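Local coordinates for protein sulfotransferase (PDB 3RNL) that probably transfers sulfuryl groups to an acceptor, as expected of a bacterial sulfotransferase with a P-loop-like alpha-beta-alpha fold, and binds magnesium, at residues F50-M62 with R150-R162. Numbering follows the deposited sequence. Where two conformers were deposited one is given.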
loop_
_atom_site.group_PDB
_atom_site.type_symbol
_atom_site.label_atom_id
_atom_site.label_comp_id
_atom_site.label_asym_id
_atom_site.label_seq_id
_atom_site.Cartn_x
_atom_site.Cartn_y
_atom_site.Cartn_z
ATOM N N PHE A 50 8.308 -6.426 -12.134
ATOM C CA PHE A 50 7.696 -7.733 -11.915
ATOM C C PHE A 50 8.617 -8.820 -12.453
ATOM O O PHE A 50 9.346 -8.592 -13.409
ATOM C CB PHE A 50 6.384 -7.881 -12.696
ATOM C CG PHE A 50 5.176 -7.252 -12.049
ATOM C CD1 PHE A 50 5.287 -6.394 -10.967
ATOM C CD2 PHE A 50 3.912 -7.550 -12.544
ATOM C CE1 PHE A 50 4.134 -5.828 -10.396
ATOM C CE2 PHE A 50 2.768 -6.996 -11.992
ATOM C CZ PHE A 50 2.874 -6.141 -10.913
ATOM N N PRO A 51 8.550 -10.023 -11.866
ATOM C CA PRO A 51 9.182 -11.173 -12.524
ATOM C C PRO A 51 8.412 -11.524 -13.791
ATOM O O PRO A 51 7.351 -10.948 -14.031
ATOM C CB PRO A 51 9.008 -12.296 -11.498
ATOM C CG PRO A 51 7.759 -11.925 -10.752
ATOM C CD PRO A 51 7.813 -10.402 -10.646
ATOM N N GLU A 52 8.893 -12.488 -14.569
ATOM C CA GLU A 52 8.204 -12.836 -15.805
ATOM C C GLU A 52 6.780 -13.283 -15.529
ATOM O O GLU A 52 5.856 -12.949 -16.268
ATOM C CB GLU A 52 8.945 -13.925 -16.579
ATOM C CG GLU A 52 8.293 -14.233 -17.918
ATOM C CD GLU A 52 9.003 -15.333 -18.682
ATOM O OE1 GLU A 52 9.776 -16.093 -18.056
ATOM O OE2 GLU A 52 8.786 -15.436 -19.909
ATOM N N ARG A 53 6.605 -14.094 -14.494
ATOM C CA ARG A 53 5.264 -14.422 -14.032
ATOM C C ARG A 53 5.274 -14.837 -12.562
ATOM O O ARG A 53 6.275 -15.361 -12.050
ATOM C CB ARG A 53 4.596 -15.488 -14.917
ATOM C CG ARG A 53 4.986 -16.906 -14.611
ATOM C CD ARG A 53 4.202 -17.919 -15.467
ATOM N NE ARG A 53 2.783 -17.998 -15.117
ATOM C CZ ARG A 53 2.272 -18.863 -14.242
ATOM N NH1 ARG A 53 3.067 -19.727 -13.612
ATOM N NH2 ARG A 53 0.965 -18.865 -13.992
ATOM N N PHE A 54 4.157 -14.613 -11.886
ATOM C CA PHE A 54 4.024 -15.014 -10.485
ATOM C C PHE A 54 3.537 -16.449 -10.459
ATOM O O PHE A 54 2.614 -16.817 -11.196
ATOM C CB PHE A 54 3.036 -14.112 -9.745
ATOM C CG PHE A 54 3.473 -12.678 -9.683
ATOM C CD1 PHE A 54 4.544 -12.310 -8.877
ATOM C CD2 PHE A 54 2.830 -11.706 -10.441
ATOM C CE1 PHE A 54 4.966 -10.975 -8.806
ATOM C CE2 PHE A 54 3.239 -10.368 -10.381
ATOM C CZ PHE A 54 4.304 -10.002 -9.564
ATOM N N THR A 55 4.244 -17.271 -9.694
ATOM C CA THR A 55 4.039 -18.718 -9.673
ATOM C C THR A 55 3.264 -19.357 -8.515
ATOM O O THR A 55 3.108 -20.576 -8.483
ATOM C CB THR A 55 5.382 -19.398 -9.766
ATOM O OG1 THR A 55 6.090 -19.157 -8.548
ATOM C CG2 THR A 55 6.160 -18.786 -10.924
ATOM N N GLY A 56 2.841 -18.569 -7.536
ATOM C CA GLY A 56 2.218 -19.140 -6.351
ATOM C C GLY A 56 0.763 -19.522 -6.556
ATOM O O GLY A 56 0.133 -19.105 -7.525
ATOM N N PRO A 57 0.217 -20.323 -5.637
ATOM C CA PRO A 57 -1.202 -20.691 -5.719
ATOM C C PRO A 57 -2.103 -19.465 -5.594
ATOM O O PRO A 57 -1.956 -18.678 -4.659
ATOM C CB PRO A 57 -1.404 -21.657 -4.537
ATOM C CG PRO A 57 -0.201 -21.554 -3.697
ATOM C CD PRO A 57 0.919 -20.967 -4.514
ATOM N N GLY A 58 -3.036 -19.316 -6.528
ATOM C CA GLY A 58 -3.924 -18.164 -6.548
ATOM C C GLY A 58 -3.286 -16.846 -6.963
ATOM O O GLY A 58 -3.902 -15.793 -6.791
ATOM N N ASP A 59 -2.069 -16.882 -7.518
ATOM C CA ASP A 59 -1.358 -15.649 -7.894
ATOM C C ASP A 59 -1.825 -15.103 -9.251
ATOM O O ASP A 59 -1.349 -14.056 -9.707
ATOM C CB ASP A 59 0.152 -15.896 -8.005
ATOM C CG ASP A 59 0.841 -16.019 -6.660
ATOM O OD1 ASP A 59 0.149 -16.155 -5.627
ATOM O OD2 ASP A 59 2.091 -15.989 -6.648
ATOM N N GLU A 60 -2.752 -15.818 -9.879
ATOM C CA GLU A 60 -3.216 -15.483 -11.228
ATOM C C GLU A 60 -3.610 -14.009 -11.407
ATOM O O GLU A 60 -3.328 -13.403 -12.445
ATOM C CB GLU A 60 -4.370 -16.410 -11.642
ATOM C CG GLU A 60 -3.955 -17.859 -11.944
ATOM C CD GLU A 60 -3.738 -18.709 -10.693
ATOM O OE1 GLU A 60 -3.252 -19.853 -10.825
ATOM O OE2 GLU A 60 -4.057 -18.243 -9.582
ATOM N N GLY A 61 -4.255 -13.439 -10.395
ATOM C CA GLY A 61 -4.699 -12.054 -10.439
ATOM C C GLY A 61 -3.592 -11.049 -10.705
ATOM O O GLY A 61 -3.756 -10.088 -11.462
HETATM N N MSE A 62 -2.435 -11.251 -10.086
HETATM C CA MSE A 62 -1.349 -10.317 -10.313
HETATM C C MSE A 62 -0.741 -10.512 -11.701
HETATM O O MSE A 62 -0.128 -9.606 -12.243
HETATM C CB MSE A 62 -0.282 -10.409 -9.206
HETATM C CG MSE A 62 -0.722 -9.781 -7.891
HETATM SE SE MSE A 62 -0.722 -7.812 -7.978
HETATM C CE MSE A 62 1.180 -7.549 -7.893
ATOM N N ARG A 150 9.996 -18.771 -1.537
ATOM C CA ARG A 150 8.913 -18.229 -2.346
ATOM C C ARG A 150 9.344 -16.978 -3.094
ATOM O O ARG A 150 8.900 -16.728 -4.217
ATOM C CB ARG A 150 7.683 -17.948 -1.478
ATOM C CG ARG A 150 7.041 -19.249 -1.003
ATOM C CD ARG A 150 5.950 -18.990 0.014
ATOM N NE ARG A 150 5.169 -20.198 0.288
ATOM C CZ ARG A 150 4.385 -20.327 1.355
ATOM N NH1 ARG A 150 4.309 -19.335 2.232
ATOM N NH2 ARG A 150 3.685 -21.441 1.547
ATOM N N ILE A 151 10.225 -16.194 -2.488
ATOM C CA ILE A 151 10.789 -15.063 -3.216
ATOM C C ILE A 151 11.623 -15.579 -4.392
ATOM O O ILE A 151 11.503 -15.075 -5.515
ATOM C CB ILE A 151 11.626 -14.148 -2.300
ATOM C CG1 ILE A 151 10.706 -13.448 -1.283
ATOM C CG2 ILE A 151 12.377 -13.115 -3.138
ATOM C CD1 ILE A 151 11.446 -12.603 -0.245
ATOM N N ARG A 152 12.451 -16.596 -4.149
ATOM C CA ARG A 152 13.241 -17.180 -5.233
ATOM C C ARG A 152 12.368 -17.753 -6.348
ATOM O O ARG A 152 12.745 -17.701 -7.522
ATOM C CB ARG A 152 14.167 -18.284 -4.712
ATOM C CG ARG A 152 15.293 -17.792 -3.819
ATOM C CD ARG A 152 16.387 -18.854 -3.679
ATOM N NE ARG A 152 15.896 -20.079 -3.050
ATOM C CZ ARG A 152 15.930 -20.309 -1.741
ATOM N NH1 ARG A 152 15.463 -21.450 -1.255
ATOM N NH2 ARG A 152 16.430 -19.400 -0.917
ATOM N N GLN A 153 11.212 -18.307 -5.981
ATOM C CA GLN A 153 10.328 -18.959 -6.951
ATOM C C GLN A 153 9.356 -17.987 -7.632
ATOM O O GLN A 153 8.563 -18.389 -8.480
ATOM C CB GLN A 153 9.553 -20.107 -6.303
ATOM C CG GLN A 153 10.437 -21.289 -5.888
ATOM C CD GLN A 153 9.706 -22.305 -5.034
ATOM O OE1 GLN A 153 8.556 -22.102 -4.651
ATOM N NE2 GLN A 153 10.379 -23.410 -4.724
ATOM N N HIS A 154 9.457 -16.714 -7.271
ATOM C CA HIS A 154 8.624 -15.649 -7.841
ATOM C C HIS A 154 7.133 -15.762 -7.513
ATOM O O HIS A 154 6.279 -15.523 -8.368
ATOM C CB HIS A 154 8.810 -15.575 -9.362
ATOM C CG HIS A 154 10.234 -15.389 -9.788
ATOM N ND1 HIS A 154 10.731 -15.905 -10.966
ATOM C CD2 HIS A 154 11.261 -14.729 -9.203
ATOM C CE1 HIS A 154 12.008 -15.584 -11.081
ATOM N NE2 HIS A 154 12.353 -14.866 -10.027
ATOM N N TYR A 155 6.822 -16.079 -6.265
ATOM C CA TYR A 155 5.459 -15.904 -5.779
ATOM C C TYR A 155 5.153 -14.412 -5.759
ATOM O O TYR A 155 6.060 -13.584 -5.753
ATOM C CB TYR A 155 5.333 -16.428 -4.346
ATOM C CG TYR A 155 5.108 -17.916 -4.207
ATOM C CD1 TYR A 155 4.221 -18.406 -3.251
ATOM C CD2 TYR A 155 5.772 -18.829 -5.019
ATOM C CE1 TYR A 155 4.023 -19.768 -3.091
ATOM C CE2 TYR A 155 5.564 -20.195 -4.874
ATOM C CZ TYR A 155 4.685 -20.653 -3.914
ATOM O OH TYR A 155 4.474 -22.012 -3.752
ATOM N N GLU A 156 3.873 -14.060 -5.745
ATOM C CA GLU A 156 3.526 -12.644 -5.616
ATOM C C GLU A 156 3.833 -12.107 -4.208
ATOM O O GLU A 156 3.994 -12.876 -3.249
ATOM C CB GLU A 156 2.066 -12.411 -5.994
ATOM C CG GLU A 156 1.084 -12.874 -4.957
ATOM C CD GLU A 156 0.001 -11.831 -4.725
ATOM O OE1 GLU A 156 -1.187 -12.181 -4.888
ATOM O OE2 GLU A 156 0.351 -10.670 -4.388
ATOM N N PRO A 157 3.968 -10.779 -4.083
ATOM C CA PRO A 157 4.466 -10.197 -2.826
ATOM C C PRO A 157 3.522 -10.335 -1.637
ATOM O O PRO A 157 3.971 -10.099 -0.518
ATOM C CB PRO A 157 4.726 -8.714 -3.158
ATOM C CG PRO A 157 4.617 -8.604 -4.634
ATOM C CD PRO A 157 3.828 -9.771 -5.149
ATOM N N LEU A 158 2.256 -10.693 -1.844
ATOM C CA LEU A 158 1.387 -10.942 -0.686
ATOM C C LEU A 158 2.018 -11.995 0.222
ATOM O O LEU A 158 1.833 -11.976 1.443
ATOM C CB LEU A 158 -0.015 -11.382 -1.123
ATOM C CG LEU A 158 -1.070 -11.520 -0.009
ATOM C CD1 LEU A 158 -1.171 -10.246 0.847
ATOM C CD2 LEU A 158 -2.428 -11.867 -0.611
ATOM N N TRP A 159 2.777 -12.905 -0.380
ATOM C CA TRP A 159 3.442 -13.949 0.382
ATOM C C TRP A 159 4.694 -13.462 1.115
ATOM O O TRP A 159 5.250 -14.216 1.928
ATOM C CB TRP A 159 3.858 -15.112 -0.526
ATOM C CG TRP A 159 2.760 -15.792 -1.288
ATOM C CD1 TRP A 159 2.293 -15.459 -2.538
ATOM C CD2 TRP A 159 2.050 -16.975 -0.899
ATOM N NE1 TRP A 159 1.317 -16.349 -2.932
ATOM C CE2 TRP A 159 1.147 -17.286 -1.944
ATOM C CE3 TRP A 159 2.079 -17.793 0.233
ATOM C CZ2 TRP A 159 0.284 -18.382 -1.888
ATOM C CZ3 TRP A 159 1.220 -18.897 0.287
ATOM C CH2 TRP A 159 0.332 -19.173 -0.763
ATOM N N TYR A 160 5.167 -12.234 0.873
ATOM C CA TYR A 160 6.470 -11.960 1.460
ATOM C C TYR A 160 6.185 -11.205 2.746
ATOM O O TYR A 160 6.216 -9.967 2.795
ATOM C CB TYR A 160 7.248 -10.988 0.549
ATOM C CG TYR A 160 7.489 -11.393 -0.903
ATOM C CD1 TYR A 160 7.191 -12.666 -1.377
ATOM C CD2 TYR A 160 8.027 -10.474 -1.797
ATOM C CE1 TYR A 160 7.418 -12.999 -2.726
ATOM C CE2 TYR A 160 8.255 -10.793 -3.122
ATOM C CZ TYR A 160 7.947 -12.046 -3.585
ATOM O OH TYR A 160 8.184 -12.325 -4.920
ATOM N N TYR A 161 6.166 -11.949 3.836
ATOM C CA TYR A 161 5.678 -11.410 5.090
ATOM C C TYR A 161 6.649 -10.373 5.596
ATOM O O TYR A 161 6.251 -9.287 6.015
ATOM C CB TYR A 161 5.560 -12.531 6.114
ATOM C CG TYR A 161 4.520 -13.545 5.729
ATOM C CD1 TYR A 161 3.195 -13.175 5.556
ATOM C CD2 TYR A 161 4.862 -14.882 5.551
ATOM C CE1 TYR A 161 2.234 -14.108 5.195
ATOM C CE2 TYR A 161 3.913 -15.815 5.191
ATOM C CZ TYR A 161 2.603 -15.429 5.024
ATOM O OH TYR A 161 1.660 -16.370 4.670
ATOM N N ARG A 162 7.922 -10.736 5.578
ATOM C CA ARG A 162 8.976 -9.842 6.054
ATOM C C ARG A 162 9.330 -8.753 5.037
ATOM O O ARG A 162 9.413 -7.576 5.393
ATOM C CB ARG A 162 10.242 -10.643 6.422
ATOM C CG ARG A 162 10.137 -11.450 7.721
ATOM C CD ARG A 162 11.370 -12.376 7.886
ATOM N NE ARG A 162 11.667 -12.659 9.297
ATOM C CZ ARG A 162 11.252 -13.740 9.951
ATOM N NH1 ARG A 162 10.517 -14.650 9.329
ATOM N NH2 ARG A 162 11.576 -13.916 11.227
HETATM O O HOH W 1 8.660 -16.083 -13.007
HETATM O O HOH W 2 -3.110 -12.798 -7.246
#
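With CG anti to its own carbonyl carbon (chi1 -75°), Asp59 turns its carboxylate onto segment 150-162, and Trp159, set the same way (chi1 -59°), brings its indole to meet it. Trp159 NE1 donates to the syn lone pair of Asp59 OD1 at 2.9 Å, nearly straight and in the indole plane. The other oxygen, Asp59 OD2, takes Glu156 N at 2.8 Å from above the carboxylate plane, and also a weak bond from Gly56 N, at the start of the type II turn Gly56-Asp59. There Gly56 CA sits 3.5 Å over the centre of the Tyr155 ring; Arg150 CG covers the opposite face. One residue earlier, Thr55 N and OG1 donate to His154 O (3.0 Å) and Gln153 O (2.6 Å), just past helix 147-152, where His154 takes positive phi in a Schellman motif. Pro51 CB lies over the His154 imidazole, and Glu156 CB over one face of Phe54. The contact thus pins the loop entering helix 60-64 onto the turn leaving helix 147-152, away from the magnesium sites. Asp59 OD1 and Glu156 OE1 approach to 4.3 Å, but Arg135, outside both segments, salt-bridges both and probably offsets their repulsion, while hydrogen bonds and ring contacts do the joining.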